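Local coordinates for protein ACDH-11, isoform b (PDB 4Y9J), which belongs to the acyl-CoA dehydrogenase family, binds flavin-adenine dinucleotide and assembles as four copies of the chain, at residues 48-51 against 52-56; 154-158 against 159-163; 264-268 against 269-273; 525-528 against 529-533. All coordinates share one frame; numbering follows the deposited sequence.

Contact 1 of 4, residues 48-51 against 52-56; sequences MRVA and ADLSK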
loop_
_atom_site.group_PDB
_atom_site.type_symbol
_atom_site.label_atom_id
_atom_site.label_comp_id
_atom_site.label_asym_id
_atom_site.label_seq_id
_atom_site.Cartn_x
_atom_site.Cartn_y
_atom_site.Cartn_z
ATOM N N MET B 48 -44.634 -17.464 13.040
ATOM C CA MET B 48 -44.960 -16.171 12.414
ATOM C C MET B 48 -44.052 -15.083 12.887
ATOM O O MET B 48 -43.548 -14.317 12.088
ATOM C CB MET B 48 -46.420 -15.720 12.663
ATOM C CG MET B 48 -47.509 -16.513 11.959
ATOM S SD MET B 48 -47.345 -16.630 10.160
ATOM C CE MET B 48 -48.852 -17.538 9.759
ATOM N N ARG B 49 -43.823 -15.041 14.182
ATOM C CA ARG B 49 -42.979 -14.014 14.739
ATOM C C ARG B 49 -41.568 -14.154 14.205
ATOM O O ARG B 49 -40.915 -13.175 13.821
ATOM C CB ARG B 49 -42.989 -14.115 16.273
ATOM C CG ARG B 49 -42.069 -13.113 16.978
ATOM C CD ARG B 49 -42.183 -13.284 18.478
ATOM N NE ARG B 49 -41.731 -14.598 18.918
ATOM C CZ ARG B 49 -40.450 -14.950 19.045
ATOM N NH1 ARG B 49 -39.472 -14.103 18.742
ATOM N NH2 ARG B 49 -40.139 -16.174 19.434
ATOM N N VAL B 50 -41.089 -15.388 14.158
ATOM C CA VAL B 50 -39.728 -15.643 13.796
ATOM C C VAL B 50 -39.504 -15.379 12.338
ATOM O O VAL B 50 -38.497 -14.726 11.969
ATOM C CB VAL B 50 -39.305 -17.048 14.218
ATOM C CG1 VAL B 50 -37.953 -17.404 13.688
ATOM C CG2 VAL B 50 -39.323 -17.131 15.737
ATOM N N ALA B 51 -40.432 -15.801 11.495
ATOM C CA ALA B 51 -40.273 -15.585 10.072
ATOM C C ALA B 51 -40.378 -14.120 9.730
ATOM O O ALA B 51 -39.684 -13.672 8.828
ATOM C CB ALA B 51 -41.309 -16.350 9.261
ATOM N N ALA B 52 -41.236 -13.366 10.404
ATOM C CA ALA B 52 -41.279 -11.925 10.091
ATOM C C ALA B 52 -39.962 -11.255 10.472
ATOM O O ALA B 52 -39.442 -10.470 9.693
ATOM C CB ALA B 52 -42.443 -11.226 10.728
ATOM N N ASP B 53 -39.374 -11.623 11.602
ATOM C CA ASP B 53 -38.080 -11.047 11.953
ATOM C C ASP B 53 -36.989 -11.355 10.911
ATOM O O ASP B 53 -36.225 -10.491 10.485
ATOM C CB ASP B 53 -37.613 -11.507 13.312
ATOM C CG ASP B 53 -36.316 -10.838 13.728
ATOM O OD1 ASP B 53 -36.257 -9.585 13.903
ATOM O OD2 ASP B 53 -35.381 -11.558 13.924
ATOM N N LEU B 54 -36.928 -12.603 10.482
ATOM C CA LEU B 54 -35.919 -13.050 9.588
ATOM C C LEU B 54 -36.090 -12.478 8.198
ATOM O O LEU B 54 -35.095 -12.087 7.560
ATOM C CB LEU B 54 -35.869 -14.574 9.542
ATOM C CG LEU B 54 -35.450 -15.226 10.859
ATOM C CD1 LEU B 54 -35.630 -16.724 10.649
ATOM C CD2 LEU B 54 -33.990 -14.929 11.220
ATOM N N SER B 55 -37.327 -12.398 7.740
ATOM C CA SER B 55 -37.600 -11.825 6.458
ATOM C C SER B 55 -37.194 -10.330 6.393
ATOM O O SER B 55 -36.572 -9.896 5.401
ATOM C CB SER B 55 -39.067 -11.992 6.096
ATOM O OG SER B 55 -39.221 -11.614 4.742
ATOM N N LYS B 56 -37.498 -9.585 7.453
ATOM C CA LYS B 56 -37.119 -8.180 7.580
ATOM C C LYS B 56 -35.611 -8.079 7.618
ATOM O O LYS B 56 -35.026 -7.281 6.864
ATOM C CB LYS B 56 -37.790 -7.532 8.799
ATOM C CG LYS B 56 -37.319 -6.095 9.099
ATOM C CD LYS B 56 -38.186 -5.433 10.168
ATOM C CE LYS B 56 -37.554 -4.128 10.616
ATOM N NZ LYS B 56 -37.885 -3.859 12.035
#

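Contact 2 of 4, residues 154-158 against 159-163; sequences KTLTS and LNLYG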
loop_
_atom_site.group_PDB
_atom_site.type_symbol
_atom_site.label_atom_id
_atom_site.label_comp_id
_atom_site.label_asym_id
_atom_site.label_seq_id
_atom_site.Cartn_x
_atom_site.Cartn_y
_atom_site.Cartn_z
ATOM N N LYS B 154 -22.513 -18.544 27.391
ATOM C CA LYS B 154 -22.825 -19.890 27.767
ATOM C C LYS B 154 -21.868 -20.375 28.840
ATOM O O LYS B 154 -22.266 -21.043 29.785
ATOM C CB LYS B 154 -22.728 -20.802 26.532
ATOM C CG LYS B 154 -23.048 -22.258 26.817
ATOM C CD LYS B 154 -24.493 -22.431 27.173
ATOM C CE LYS B 154 -24.742 -23.926 27.404
ATOM N NZ LYS B 154 -25.927 -24.427 26.685
ATOM N N THR B 155 -20.575 -20.098 28.640
ATOM C CA THR B 155 -19.585 -20.540 29.582
ATOM C C THR B 155 -19.796 -19.921 30.941
ATOM O O THR B 155 -19.840 -20.605 31.983
ATOM C CB THR B 155 -18.187 -20.177 29.067
ATOM O OG1 THR B 155 -17.942 -20.883 27.858
ATOM C CG2 THR B 155 -17.102 -20.504 30.077
ATOM N N LEU B 156 -19.956 -18.609 30.981
ATOM C CA LEU B 156 -20.049 -17.934 32.241
ATOM C C LEU B 156 -21.352 -18.270 33.009
ATOM O O LEU B 156 -21.339 -18.493 34.236
ATOM C CB LEU B 156 -19.893 -16.428 32.062
ATOM C CG LEU B 156 -18.537 -15.959 31.510
ATOM C CD1 LEU B 156 -18.601 -14.433 31.323
ATOM C CD2 LEU B 156 -17.410 -16.314 32.477
ATOM N N THR B 157 -22.445 -18.425 32.286
ATOM C CA THR B 157 -23.654 -18.839 32.935
ATOM C C THR B 157 -23.623 -20.295 33.399
ATOM O O THR B 157 -24.166 -20.591 34.430
ATOM C CB THR B 157 -24.914 -18.530 32.137
ATOM O OG1 THR B 157 -24.853 -19.142 30.866
ATOM C CG2 THR B 157 -25.031 -17.075 31.933
ATOM N N SER B 158 -22.944 -21.177 32.647
ATOM C CA SER B 158 -22.849 -22.594 33.008
ATOM C C SER B 158 -22.078 -22.784 34.251
ATOM O O SER B 158 -22.325 -23.765 34.944
ATOM C CB SER B 158 -22.185 -23.432 31.939
ATOM O OG SER B 158 -23.058 -23.486 30.867
ATOM N N LEU B 159 -21.138 -21.885 34.523
ATOM C CA LEU B 159 -20.313 -21.987 35.732
ATOM C C LEU B 159 -20.972 -21.395 36.955
ATOM O O LEU B 159 -20.375 -21.328 38.054
ATOM C CB LEU B 159 -18.941 -21.361 35.458
ATOM C CG LEU B 159 -18.098 -22.105 34.437
ATOM C CD1 LEU B 159 -16.955 -21.194 34.070
ATOM C CD2 LEU B 159 -17.549 -23.385 34.995
ATOM N N ASN B 160 -22.233 -21.016 36.814
ATOM C CA ASN B 160 -23.003 -20.419 37.908
ATOM C C ASN B 160 -22.358 -19.219 38.516
ATOM O O ASN B 160 -22.409 -19.045 39.716
ATOM C CB ASN B 160 -23.348 -21.408 38.993
ATOM C CG ASN B 160 -24.391 -22.366 38.540
ATOM O OD1 ASN B 160 -25.357 -22.009 37.847
ATOM N ND2 ASN B 160 -24.174 -23.597 38.849
ATOM N N LEU B 161 -21.830 -18.367 37.652
ATOM C CA LEU B 161 -21.194 -17.158 38.061
ATOM C C LEU B 161 -22.154 -15.978 38.015
ATOM O O LEU B 161 -21.904 -14.958 38.666
ATOM C CB LEU B 161 -19.998 -16.876 37.160
ATOM C CG LEU B 161 -18.945 -17.964 37.082
ATOM C CD1 LEU B 161 -17.920 -17.609 36.023
ATOM C CD2 LEU B 161 -18.362 -18.105 38.471
ATOM N N TYR B 162 -23.248 -16.085 37.265
ATOM C CA TYR B 162 -24.162 -14.944 37.099
ATOM C C TYR B 162 -24.906 -14.618 38.376
ATOM O O TYR B 162 -25.662 -15.419 38.926
ATOM C CB TYR B 162 -25.142 -15.178 35.947
ATOM C CG TYR B 162 -26.005 -13.972 35.613
ATOM C CD1 TYR B 162 -25.451 -12.866 35.007
ATOM C CD2 TYR B 162 -27.347 -13.971 35.807
ATOM C CE1 TYR B 162 -26.213 -11.784 34.636
ATOM C CE2 TYR B 162 -28.129 -12.880 35.468
ATOM C CZ TYR B 162 -27.545 -11.796 34.803
ATOM O OH TYR B 162 -28.250 -10.622 34.535
ATOM N N GLY B 163 -24.668 -13.425 38.868
ATOM C CA GLY B 163 -25.235 -12.980 40.124
ATOM C C GLY B 163 -24.291 -13.151 41.286
ATOM O O GLY B 163 -24.587 -12.760 42.359
#

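Contact 3 of 4, residues 264-268 against 269-273; sequences GNLNG and IQMVR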
loop_
_atom_site.group_PDB
_atom_site.type_symbol
_atom_site.label_atom_id
_atom_site.label_comp_id
_atom_site.label_asym_id
_atom_site.label_seq_id
_atom_site.Cartn_x
_atom_site.Cartn_y
_atom_site.Cartn_z
ATOM N N GLY B 264 -8.738 2.955 28.701
ATOM C CA GLY B 264 -8.674 2.497 27.300
ATOM C C GLY B 264 -7.312 1.918 26.952
ATOM O O GLY B 264 -7.049 1.615 25.783
ATOM N N ASN B 265 -6.470 1.746 27.972
ATOM C CA ASN B 265 -5.138 1.182 27.815
ATOM C C ASN B 265 -5.201 -0.328 27.918
ATOM O O ASN B 265 -5.977 -0.873 28.693
ATOM C CB ASN B 265 -4.210 1.662 28.905
ATOM C CG ASN B 265 -4.011 3.169 28.895
ATOM O OD1 ASN B 265 -3.944 3.802 27.872
ATOM N ND2 ASN B 265 -3.952 3.720 30.044
ATOM N N LEU B 266 -4.344 -0.998 27.168
ATOM C CA LEU B 266 -4.254 -2.448 27.275
ATOM C C LEU B 266 -3.921 -2.956 28.652
ATOM O O LEU B 266 -3.096 -2.421 29.379
ATOM C CB LEU B 266 -3.263 -3.022 26.224
ATOM C CG LEU B 266 -3.841 -2.922 24.831
ATOM C CD1 LEU B 266 -2.787 -3.174 23.771
ATOM C CD2 LEU B 266 -4.952 -3.948 24.702
ATOM N N ASN B 267 -4.611 -4.021 29.039
ATOM C CA ASN B 267 -4.424 -4.614 30.343
ATOM C C ASN B 267 -3.223 -5.605 30.364
ATOM O O ASN B 267 -3.429 -6.776 30.234
ATOM C CB ASN B 267 -5.765 -5.308 30.811
ATOM C CG ASN B 267 -5.625 -6.188 32.040
ATOM O OD1 ASN B 267 -4.767 -6.025 32.893
ATOM N ND2 ASN B 267 -6.511 -7.180 32.114
ATOM N N GLY B 268 -2.001 -5.110 30.600
ATOM C CA GLY B 268 -0.778 -5.941 30.662
ATOM C C GLY B 268 -0.489 -6.678 29.319
ATOM O O GLY B 268 0.030 -7.786 29.336
ATOM N N ILE B 269 -0.920 -6.145 28.175
ATOM C CA ILE B 269 -0.888 -6.839 26.933
ATOM C C ILE B 269 -0.220 -5.950 25.901
ATOM O O ILE B 269 -0.415 -4.751 25.919
ATOM C CB ILE B 269 -2.330 -7.114 26.412
ATOM C CG1 ILE B 269 -3.036 -8.134 27.307
ATOM C CG2 ILE B 269 -2.395 -7.521 24.952
ATOM C CD1 ILE B 269 -4.561 -7.995 27.217
ATOM N N GLN B 270 0.580 -6.555 25.036
ATOM C CA GLN B 270 1.134 -5.880 23.866
ATOM C C GLN B 270 0.781 -6.692 22.664
ATOM O O GLN B 270 0.796 -7.978 22.713
ATOM C CB GLN B 270 2.672 -5.748 23.947
ATOM C CG GLN B 270 3.117 -4.558 24.771
ATOM C CD GLN B 270 4.632 -4.387 24.713
ATOM O OE1 GLN B 270 5.296 -5.129 24.049
ATOM N NE2 GLN B 270 5.132 -3.486 25.445
ATOM N N MET B 271 0.399 -6.028 21.594
ATOM C CA MET B 271 0.091 -6.738 20.398
ATOM C C MET B 271 1.368 -6.794 19.557
ATOM O O MET B 271 1.885 -5.768 19.046
ATOM C CB MET B 271 -1.010 -6.050 19.633
ATOM C CG MET B 271 -2.339 -5.819 20.373
ATOM S SD MET B 271 -3.649 -5.307 19.214
ATOM C CE MET B 271 -4.840 -4.815 20.441
ATOM N N VAL B 272 1.886 -7.975 19.374
ATOM C CA VAL B 272 3.154 -8.129 18.681
ATOM C C VAL B 272 3.006 -7.828 17.207
ATOM O O VAL B 272 3.875 -7.147 16.657
ATOM C CB VAL B 272 3.761 -9.545 18.927
ATOM C CG1 VAL B 272 5.079 -9.711 18.170
ATOM C CG2 VAL B 272 3.997 -9.763 20.404
ATOM N N ARG B 273 1.992 -8.384 16.550
ATOM C CA ARG B 273 1.655 -8.148 15.165
ATOM C C ARG B 273 0.256 -8.598 14.850
ATOM O O ARG B 273 -0.332 -9.339 15.632
ATOM C CB ARG B 273 2.658 -8.882 14.215
ATOM C CG ARG B 273 2.513 -10.369 14.392
ATOM C CD ARG B 273 3.682 -11.161 13.856
ATOM N NE ARG B 273 3.604 -11.184 12.472
ATOM C CZ ARG B 273 3.231 -12.233 11.739
ATOM N NH1 ARG B 273 2.921 -13.356 12.273
ATOM N NH2 ARG B 273 3.235 -12.122 10.421
#

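Contact 4 of 4, residues 525-528 against 529-533; sequences RHIA and FTIAR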
loop_
_atom_site.group_PDB
_atom_site.type_symbol
_atom_site.label_atom_id
_atom_site.label_comp_id
_atom_site.label_asym_id
_atom_site.label_seq_id
_atom_site.Cartn_x
_atom_site.Cartn_y
_atom_site.Cartn_z
ATOM N N ARG B 525 -11.980 -40.215 10.964
ATOM C CA ARG B 525 -12.709 -39.370 10.069
ATOM C C ARG B 525 -13.805 -40.122 9.306
ATOM O O ARG B 525 -14.892 -39.611 9.078
ATOM C CB ARG B 525 -11.711 -38.626 9.074
ATOM C CG ARG B 525 -12.441 -37.699 8.167
ATOM C CD ARG B 525 -11.590 -37.108 7.029
ATOM N NE ARG B 525 -10.562 -36.237 7.509
ATOM C CZ ARG B 525 -10.063 -35.227 6.780
ATOM N NH1 ARG B 525 -10.520 -34.976 5.543
ATOM N NH2 ARG B 525 -9.127 -34.490 7.305
ATOM N N HIS B 526 -13.516 -41.354 8.899
ATOM C CA HIS B 526 -14.496 -42.176 8.214
ATOM C C HIS B 526 -15.706 -42.483 9.120
ATOM O O HIS B 526 -16.810 -42.437 8.675
ATOM C CB HIS B 526 -13.866 -43.460 7.715
ATOM C CG HIS B 526 -12.755 -43.252 6.734
ATOM N ND1 HIS B 526 -11.506 -42.789 7.101
ATOM C CD2 HIS B 526 -12.703 -43.450 5.403
ATOM C CE1 HIS B 526 -10.731 -42.716 6.022
ATOM N NE2 HIS B 526 -11.440 -43.101 4.981
ATOM N N ILE B 527 -15.451 -42.781 10.393
ATOM C CA ILE B 527 -16.501 -42.982 11.403
ATOM C C ILE B 527 -17.328 -41.694 11.530
ATOM O O ILE B 527 -18.558 -41.745 11.362
ATOM C CB ILE B 527 -15.901 -43.395 12.769
ATOM C CG1 ILE B 527 -15.250 -44.760 12.650
ATOM C CG2 ILE B 527 -16.965 -43.341 13.893
ATOM C CD1 ILE B 527 -14.451 -45.231 13.856
ATOM N N ALA B 528 -16.679 -40.543 11.743
ATOM C CA ALA B 528 -17.380 -39.290 11.883
ATOM C C ALA B 528 -18.241 -38.938 10.661
ATOM O O ALA B 528 -19.387 -38.512 10.814
ATOM C CB ALA B 528 -16.437 -38.160 12.275
ATOM N N PHE B 529 -17.698 -39.115 9.449
ATOM C CA PHE B 529 -18.438 -38.823 8.227
ATOM C C PHE B 529 -19.669 -39.760 8.046
ATOM O O PHE B 529 -20.691 -39.366 7.501
ATOM C CB PHE B 529 -17.519 -39.024 7.033
ATOM C CG PHE B 529 -16.657 -37.837 6.645
ATOM C CD1 PHE B 529 -16.209 -36.904 7.539
ATOM C CD2 PHE B 529 -16.171 -37.751 5.308
ATOM C CE1 PHE B 529 -15.442 -35.793 7.149
ATOM C CE2 PHE B 529 -15.359 -36.663 4.928
ATOM C CZ PHE B 529 -15.006 -35.686 5.847
ATOM N N THR B 530 -19.525 -41.028 8.418
ATOM C CA THR B 530 -20.638 -41.971 8.310
ATOM C C THR B 530 -21.777 -41.547 9.211
ATOM O O THR B 530 -22.920 -41.598 8.816
ATOM C CB THR B 530 -20.193 -43.385 8.634
ATOM O OG1 THR B 530 -19.140 -43.745 7.737
ATOM C CG2 THR B 530 -21.357 -44.345 8.505
ATOM N N ILE B 531 -21.437 -41.116 10.420
ATOM C CA ILE B 531 -22.428 -40.580 11.347
ATOM C C ILE B 531 -23.148 -39.368 10.702
ATOM O O ILE B 531 -24.442 -39.310 10.645
ATOM C CB ILE B 531 -21.798 -40.247 12.707
ATOM C CG1 ILE B 531 -21.381 -41.543 13.374
ATOM C CG2 ILE B 531 -22.814 -39.504 13.613
ATOM C CD1 ILE B 531 -20.545 -41.413 14.626
ATOM N N ALA B 532 -22.354 -38.455 10.173
ATOM C CA ALA B 532 -22.916 -37.258 9.588
ATOM C C ALA B 532 -23.898 -37.627 8.508
ATOM O O ALA B 532 -24.978 -37.121 8.472
ATOM C CB ALA B 532 -21.824 -36.364 9.021
ATOM N N ARG B 533 -23.533 -38.556 7.624
ATOM C CA ARG B 533 -24.381 -38.868 6.479
ATOM C C ARG B 533 -25.638 -39.645 6.868
ATOM O O ARG B 533 -26.679 -39.462 6.254
ATOM C CB ARG B 533 -23.592 -39.641 5.451
ATOM C CG ARG B 533 -22.479 -38.790 4.852
ATOM C CD ARG B 533 -21.601 -39.480 3.829
ATOM N NE ARG B 533 -20.852 -40.626 4.385
ATOM C CZ ARG B 533 -19.537 -40.898 4.264
ATOM N NH1 ARG B 533 -18.710 -40.058 3.553
ATOM N NH2 ARG B 533 -19.074 -42.055 4.856
#

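Contact 1 of 4, residues 48-51 against 52-56
Val50 and Leu54 run alongside each other on one face of their helix. The touch is made by single methyl groups, Val50 CG1 and Leu54 CD1, 3.9 Å apart. Leu54 also leans on the carbonyl of Val50, with Leu54 CG 3.3 Å from Val50 O. The same oxygen takes the backbone N-H of Leu54, Leu54 N to Val50 O being 3.0 Å. It is therefore covered by the side chain of the residue that bonds to it. In Val50, CG1 lies anti to the backbone N (chi1 172°), which turns this branch toward Leu54. Both residues are buried. They stand one turn apart on helix 44-74, in the AidB-type N-terminal domain of this acyl-CoA dehydrogenase relative. The regular i to i+4 ladder runs through the turn, from Ala52 N to Met48 O at 3.0 Å, through Asp53 N to Arg49 O, to Ser55 N to Ala51 O at 2.9 Å. Helix 121-135 packs against the apolar side, where Val50 touches His127 and Leu54 touches Ala130 and Lys131. Tyr28 lies against Ala51 and Leu54. Asp53 is tied to the same neighbouring helix: its OD2 makes a salt bridge with Lys131 and a hydrogen bond with His127. Arg49 instead pairs with Glu46, one turn back, while Val50 CG2 sits 3.8 Å above one face of its guanidinium, off-centre.

Contact 2 of 4, residues 154-158 against 159-163
Leu159 and Asn160 give their backbone N-H groups to the last turn of helix 143-158. Leu159 N reaches Thr155 O at 3.1 Å, still in the helical i to i+4 pattern. Asn160 N bonds one residue nearer, to Thr157 O, also at 3.1 Å. This donor stands well above the carbonyl plane, with a C=O...N angle of 114°. A weak bond follows, from Leu161 N to Leu156 O at 3.5 Å. Leu156 O also takes a second weak bond from Leu159 N.

Leucine side chains lie against two of these carbonyls. Leu159 lies alongside Thr155, and its CG sits 3.4 Å from Thr155 O. The methyl groups Thr155 CG2 and Leu159 CD1 are 4.1 Å apart. Leu156 and Leu161 cross obliquely and touch through Leu156 CD2 and Leu161 CD1 at 3.8 Å. Leu161 CB also lies 3.6 Å from Leu156 O, so the leucine shields the oxygen that its own N-H approaches. Ile298 on strand 285-298 touches Leu156, Leu159 and Leu161. Helix 166-175 packs against the two crossed leucines, through Val172 and Ala168. Tyr162 OH bonds to Asp173 of that helix.

The chain leaves helical angles at Leu159, and Asn160 takes left-handed helical ones (phi 55°). The bond from Asn160 N to Thr157 O, the weak one from Leu161 N to Leu156 O, and the apolar Leu156-Leu161 pair across the turn together make a Schellman motif at the C-terminal end of helix 143-158.

Contact 3 of 4, residues 264-268 against 269-273
Leu266 points toward the strand that follows, and Leu266 CB rests against the carbonyl oxygen of Ile269, 3.3 Å from Ile269 O. Leu266 CB and Ile269 CB are 4.2 Å apart. Further out, Leu266 CD1 meets the terminal methyl of Met271, CE, also at 4.2 Å. Met271 brings that methyl back toward the loop. Ile269 turns its longer branch back to the carbonyl of Asn267, with Ile269 CG1 3.3 Å from Asn267 O, and CD1 follows close to the same oxygen. CG1 lies beside the backbone N of Ile269 (chi1 -69°), which places it there. The bend between these side chains is an inverse gamma turn centred on Asn267. Its closing bond, Gly268 N to Leu266 O at 3.1 Å, is weak. Gly268 then takes a positive phi of 61°, and the chain extends. Asn267 is held from outside, its ND2 bonding to Lys258 O and Ile294 O. Leu288 on strand 285-298 packs on both Ile269 and Met271. Farther along, Arg273 makes a salt bridge with Asp429 of the fourth subunit. The arrangement is a tight turn leading into strand 269-274, which pairs antiparallel with 285-298 in the beta sheet of the acyl-CoA dehydrogenase middle domain.

Contact 4 of 4, residues 525-528 against 529-533
Arg525 lies along the ring of Phe529 and makes a CH-pi contact. Arg525 CG stands over one ring face, 4.0 Å from the centroid of the Phe529 ring. Arg525 CD follows toward the far end of the ring, 3.9 Å from Phe529 CZ. The contact thus uses the methylene part of the arginine, placed there with CG anti to the backbone N (chi1 -178°). The guanidinium plane is turned 36° from the ring. Tyr405 on helix 389-419 meets the Phe529 ring edge-to-face.

Polar contacts centre on His526 O. It takes two bonds, from Thr530 OG1 at 2.8 Å and from Thr530 N at 3.1 Å, arriving from opposite faces of its plane. Arg533 NH2 adds a weak bond to Thr530 OG1, while Arg533 NE is held by Leu567 O. Helix bonds continue on either side, from Phe529 N to Arg525 O and from Ile531 N to Ile527 O.

Apolar packing joins Ile527 CG2 and Ile531 CD1 at 4.1 Å. On helix 486-512, Leu506 touches Ile527 and Leu502 touches Ile531.

With its stem on the ring, Arg525 has its polar end held by Asn450 and by a salt bridge to Glu416 of the fourth subunit. Its side chain is about 6 Å from a bound flavin-adenine dinucleotide. The bond from Thr530 OG1 to His526 O uses the hydroxyl proton inside the helix, and the hydroxyl oxygen can then be acceptor of the weak bond from Arg533.

The four contacts follow one another along the chain and do not touch. Contacts 1 and 2 share the AidB-type N-terminal domain, with centres about 30 Å apart, but one is mid-helix and the other a helix end. Contact 4 is also mid-helix, in the ACDH-11 C-terminal domain-like region. Five of its nine touching residues are buried, against two of eight in contacts 1 and 2. Contact 3 is the beta member, and contacts 3 and 4 lie on opposite sides of the chain's centre. Both reach other subunits, which contacts 1 and 2 do not. Strand 285-298 is a common neighbour of contacts 2 and 3. Backbone bonds tie the segments together in contacts 1, 2 and 4; contact 3 joins them by apolar packing.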